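Local coordinates for protein trichothecene 15-O-acetyltransferase TRI3 (Fusarium sporotrichioides, PDB 3FOT) that transfers an acetyl group to the 15-hydroxyl of trichothecene intermediates in mycotoxin biosynthesis, including that of T-2 toxin, at residues 87-92 with 350-355. Residues are numbered along the deposited sequence; the frame is centred on the assembly and turned at random. Where two conformers were deposited one is given.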
ATOM      1  N   PHE A  87      19.152   8.894  -5.140  1.00 10.65           N
ATOM      2  CA  PHE A  87      19.442  10.322  -5.085  1.00 11.76           C
ATOM      3  C   PHE A  87      18.191  11.186  -4.980  1.00 12.39           C
ATOM      4  O   PHE A  87      18.125  12.075  -4.141  1.00 12.80           O
ATOM      5  CB  PHE A  87      20.314  10.780  -6.257  1.00 11.98           C
ATOM      6  CG  PHE A  87      20.914  12.125  -6.032  1.00 12.82           C
ATOM      7  CD1 PHE A  87      22.112  12.239  -5.327  1.00 13.90           C
ATOM      8  CD2 PHE A  87      20.249  13.281  -6.450  1.00 15.81           C
ATOM      9  CE1 PHE A  87      22.668  13.505  -5.073  1.00 16.42           C
ATOM     10  CE2 PHE A  87      20.802  14.555  -6.187  1.00 17.02           C
ATOM     11  CZ  PHE A  87      22.013  14.640  -5.507  1.00 15.05           C
ATOM     12  N   GLU A  88      17.180  10.893  -5.801  1.00 12.15           N
ATOM     13  CA  GLU A  88      15.922  11.627  -5.758  1.00 12.79           C
ATOM     14  C   GLU A  88      15.132  11.383  -4.469  1.00 11.76           C
ATOM     15  O   GLU A  88      14.550  12.327  -3.897  1.00 11.25           O
ATOM     16  CB  GLU A  88      15.044  11.210  -6.931  1.00 11.72           C
ATOM     17  CG  GLU A  88      15.585  11.598  -8.312  1.00 14.25           C
ATOM     18  CD  GLU A  88      14.517  11.466  -9.397  1.00 15.05           C
ATOM     19  OE1 GLU A  88      13.363  11.087  -9.084  1.00 20.12           O
ATOM     20  OE2 GLU A  88      14.812  11.795 -10.565  1.00 17.78           O
ATOM     21  N   HIS A  89      15.082  10.119  -4.049  1.00 11.27           N
ATOM     22  CA  HIS A  89      14.202   9.664  -2.962  1.00 10.99           C
ATOM     23  C   HIS A  89      14.903   8.608  -2.106  1.00 11.10           C
ATOM     24  O   HIS A  89      14.720   7.408  -2.286  1.00 10.01           O
ATOM     25  CB  HIS A  89      12.859   9.186  -3.525  1.00 11.76           C
ATOM     26  CG  HIS A  89      12.165  10.253  -4.310  1.00 11.90           C
ATOM     27  ND1 HIS A  89      11.766  11.439  -3.734  1.00 13.22           N
ATOM     28  CD2 HIS A  89      11.870  10.352  -5.624  1.00 15.24           C
ATOM     29  CE1 HIS A  89      11.225  12.213  -4.655  1.00 14.35           C
ATOM     30  NE2 HIS A  89      11.275  11.576  -5.811  1.00 14.54           N
ATOM     31  N   PRO A  90      15.745   9.072  -1.179  1.00 10.75           N
ATOM     32  CA  PRO A  90      16.569   8.136  -0.392  1.00 10.59           C
ATOM     33  C   PRO A  90      15.839   7.226   0.595  1.00 10.04           C
ATOM     34  O   PRO A  90      16.500   6.409   1.253  1.00 10.71           O
ATOM     35  CB  PRO A  90      17.578   9.037   0.345  1.00 11.00           C
ATOM     36  CG  PRO A  90      17.254  10.464  -0.066  1.00 12.55           C
ATOM     37  CD  PRO A  90      16.008  10.495  -0.889  1.00 11.40           C
ATOM     38  N   GLU A  91      14.512   7.315   0.678  1.00  9.76           N
ATOM     39  CA  GLU A  91      13.745   6.367   1.452  1.00  9.74           C
ATOM     40  C   GLU A  91      14.064   4.928   1.045  1.00  9.04           C
ATOM     41  O   GLU A  91      13.983   4.034   1.865  1.00  8.99           O
ATOM     42  CB  GLU A  91      12.252   6.605   1.241  1.00  9.99           C
ATOM     43  CG  GLU A  91      11.718   7.794   2.042  1.00 11.21           C
ATOM     44  CD  GLU A  91      11.987   9.144   1.430  1.00 13.75           C
ATOM     45  OE1 GLU A  91      12.464   9.255   0.268  1.00 11.50           O
ATOM     46  OE2 GLU A  91      11.677  10.116   2.130  1.00 14.57           O
ATOM     47  N   CYS A  92      14.429   4.728  -0.225  1.00  9.08           N
ATOM     48  CA  CYS A  92      14.733   3.391  -0.759  1.00  9.06           C
ATOM     49  C   CYS A  92      15.981   2.725  -0.137  1.00  9.71           C
ATOM     50  O   CYS A  92      16.213   1.522  -0.353  1.00  9.96           O
ATOM     51  CB  CYS A  92      14.863   3.451  -2.286  1.00  8.67           C
ATOM     52  SG  CYS A  92      16.308   4.407  -2.827  1.00  9.76           S
ATOM     53  N   ALA A 350       3.287  18.362  -0.321  1.00 18.28           N
ATOM     54  CA  ALA A 350       2.223  17.349  -0.450  1.00 18.27           C
ATOM     55  C   ALA A 350       2.271  16.420  -1.661  1.00 18.57           C
ATOM     56  O   ALA A 350       1.801  15.271  -1.584  1.00 17.54           O
ATOM     57  CB  ALA A 350       0.853  18.005  -0.389  1.00 18.24           C
ATOM     58  N   SER A 351       2.782  16.925  -2.785  1.00 18.79           N
ATOM     59  CA  SER A 351       2.769  16.152  -4.027  0.50 18.34           C
ATOM     60  C   SER A 351       4.083  15.403  -4.286  1.00 18.06           C
ATOM     61  O   SER A 351       4.217  14.711  -5.299  1.00 18.35           O
ATOM     62  CB  SER A 351       2.390  17.042  -5.216  0.50 18.96           C
ATOM     63  OG  SER A 351       1.017  17.413  -5.159  0.50 19.31           O
ATOM     64  N   ASN A 352       5.032  15.539  -3.369  1.00 16.65           N
ATOM     65  CA  ASN A 352       6.347  14.905  -3.496  1.00 16.13           C
ATOM     66  C   ASN A 352       6.793  14.196  -2.194  1.00 15.37           C
ATOM     67  O   ASN A 352       7.938  14.321  -1.793  1.00 15.90           O
ATOM     68  CB  ASN A 352       7.376  15.981  -3.919  1.00 16.58           C
ATOM     69  CG  ASN A 352       8.712  15.387  -4.370  1.00 20.37           C
ATOM     70  OD1 ASN A 352       8.762  14.317  -4.994  1.00 20.62           O
ATOM     71  ND2 ASN A 352       9.797  16.095  -4.072  1.00 20.86           N
ATOM     72  N   PHE A 353       5.883  13.457  -1.551  1.00 13.60           N
ATOM     73  CA  PHE A 353       6.099  12.904  -0.213  1.00 12.45           C
ATOM     74  C   PHE A 353       6.054  11.390  -0.304  1.00 11.91           C
ATOM     75  O   PHE A 353       5.026  10.824  -0.681  1.00 11.87           O
ATOM     76  CB  PHE A 353       5.028  13.385   0.785  1.00 12.31           C
ATOM     77  CG  PHE A 353       5.430  13.204   2.238  1.00 11.45           C
ATOM     78  CD1 PHE A 353       6.141  14.211   2.909  1.00 12.46           C
ATOM     79  CD2 PHE A 353       5.140  12.026   2.919  1.00 10.22           C
ATOM     80  CE1 PHE A 353       6.521  14.047   4.240  1.00 13.13           C
ATOM     81  CE2 PHE A 353       5.505  11.866   4.271  1.00  9.12           C
ATOM     82  CZ  PHE A 353       6.214  12.869   4.916  1.00 11.96           C
ATOM     83  N   TYR A 354       7.173  10.748   0.017  1.00 10.98           N
ATOM     84  CA  TYR A 354       7.328   9.301  -0.205  1.00 10.65           C
ATOM     85  C   TYR A 354       7.236   8.461   1.058  1.00 10.50           C
ATOM     86  O   TYR A 354       6.907   7.275   0.991  1.00 10.59           O
ATOM     87  CB  TYR A 354       8.669   9.018  -0.918  1.00 11.02           C
ATOM     88  CG  TYR A 354       8.625   9.365  -2.388  1.00 10.49           C
ATOM     89  CD1 TYR A 354       8.503  10.695  -2.807  1.00 10.77           C
ATOM     90  CD2 TYR A 354       8.676   8.367  -3.358  1.00 10.17           C
ATOM     91  CE1 TYR A 354       8.433  11.019  -4.140  1.00 11.62           C
ATOM     92  CE2 TYR A 354       8.636   8.682  -4.722  1.00  9.66           C
ATOM     93  CZ  TYR A 354       8.509  10.014  -5.103  1.00 10.42           C
ATOM     94  OH  TYR A 354       8.451  10.353  -6.431  1.00 10.91           O
ATOM     95  N   ALA A 355       7.541   9.054   2.211  1.00 10.47           N
ATOM     96  CA  ALA A 355       7.385   8.334   3.485  1.00 10.18           C
ATOM     97  C   ALA A 355       5.886   8.155   3.794  1.00 10.18           C
ATOM     98  O   ALA A 355       5.038   8.735   3.104  1.00  9.80           O
ATOM     99  CB  ALA A 355       8.100   9.090   4.626  1.00 10.00           C
TER
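His89 and Tyr354 lay their rings face to face, and this stack carries the contact. The ring centroids are 3.6 Å apart and the planes are tilted by 21°. Each ring meets the other off centre. His89 ND1 lies over the rim of the tyrosine, 3.5 Å from Tyr354 CD1. Toward the hydroxyl end of the same face, His89 CD2 is 3.4 Å from Tyr354 CZ. The imidazole therefore lies over the CD1-CE1-CZ side of the phenol. Tyr354 CG is anti to its own carbonyl carbon (chi1 -76°), and the bond from CA to CB already points toward 87-92.

Asn352 meets the same imidazole at its edge. Asn352 OD1 lies near the ring plane, 3.3 Å from His89 CE1. The amide plane stands 73° from the ring plane, so this is an edge contact and not a second stack. The CE1 edge of the histidine thus faces a carbonyl oxygen.

The protein belongs to the BAHD superfamily of CoA-dependent acyltransferases. Here the turn that follows helix 71-88 meets the loop between helix 347-350 and strand 358-365. His89 is the first residue to leave the helical conformation. The contact is buried and lies away from His414, which binds 15-deacetylcalonectrin. Helix 191-205 lies against both side chains, with Asp200 touching His89 and Lys196 touching Tyr354.

Glu91 adds a looser contact. The Glu91 chain bends at chi2, and Glu91 OE1 is 4.0 Å from Tyr354 CB. Beside it, Glu91 OE2 is 4.5 Å from Ala355 CB.

The polar ends are held by third parties. Ser230 ties both segments, its backbone N giving a hydrogen bond to Glu91 OE2 and its OG bonded to the backbone N of Tyr354. Tyr354 OH is hydrogen-bonded to Asp200 OD2.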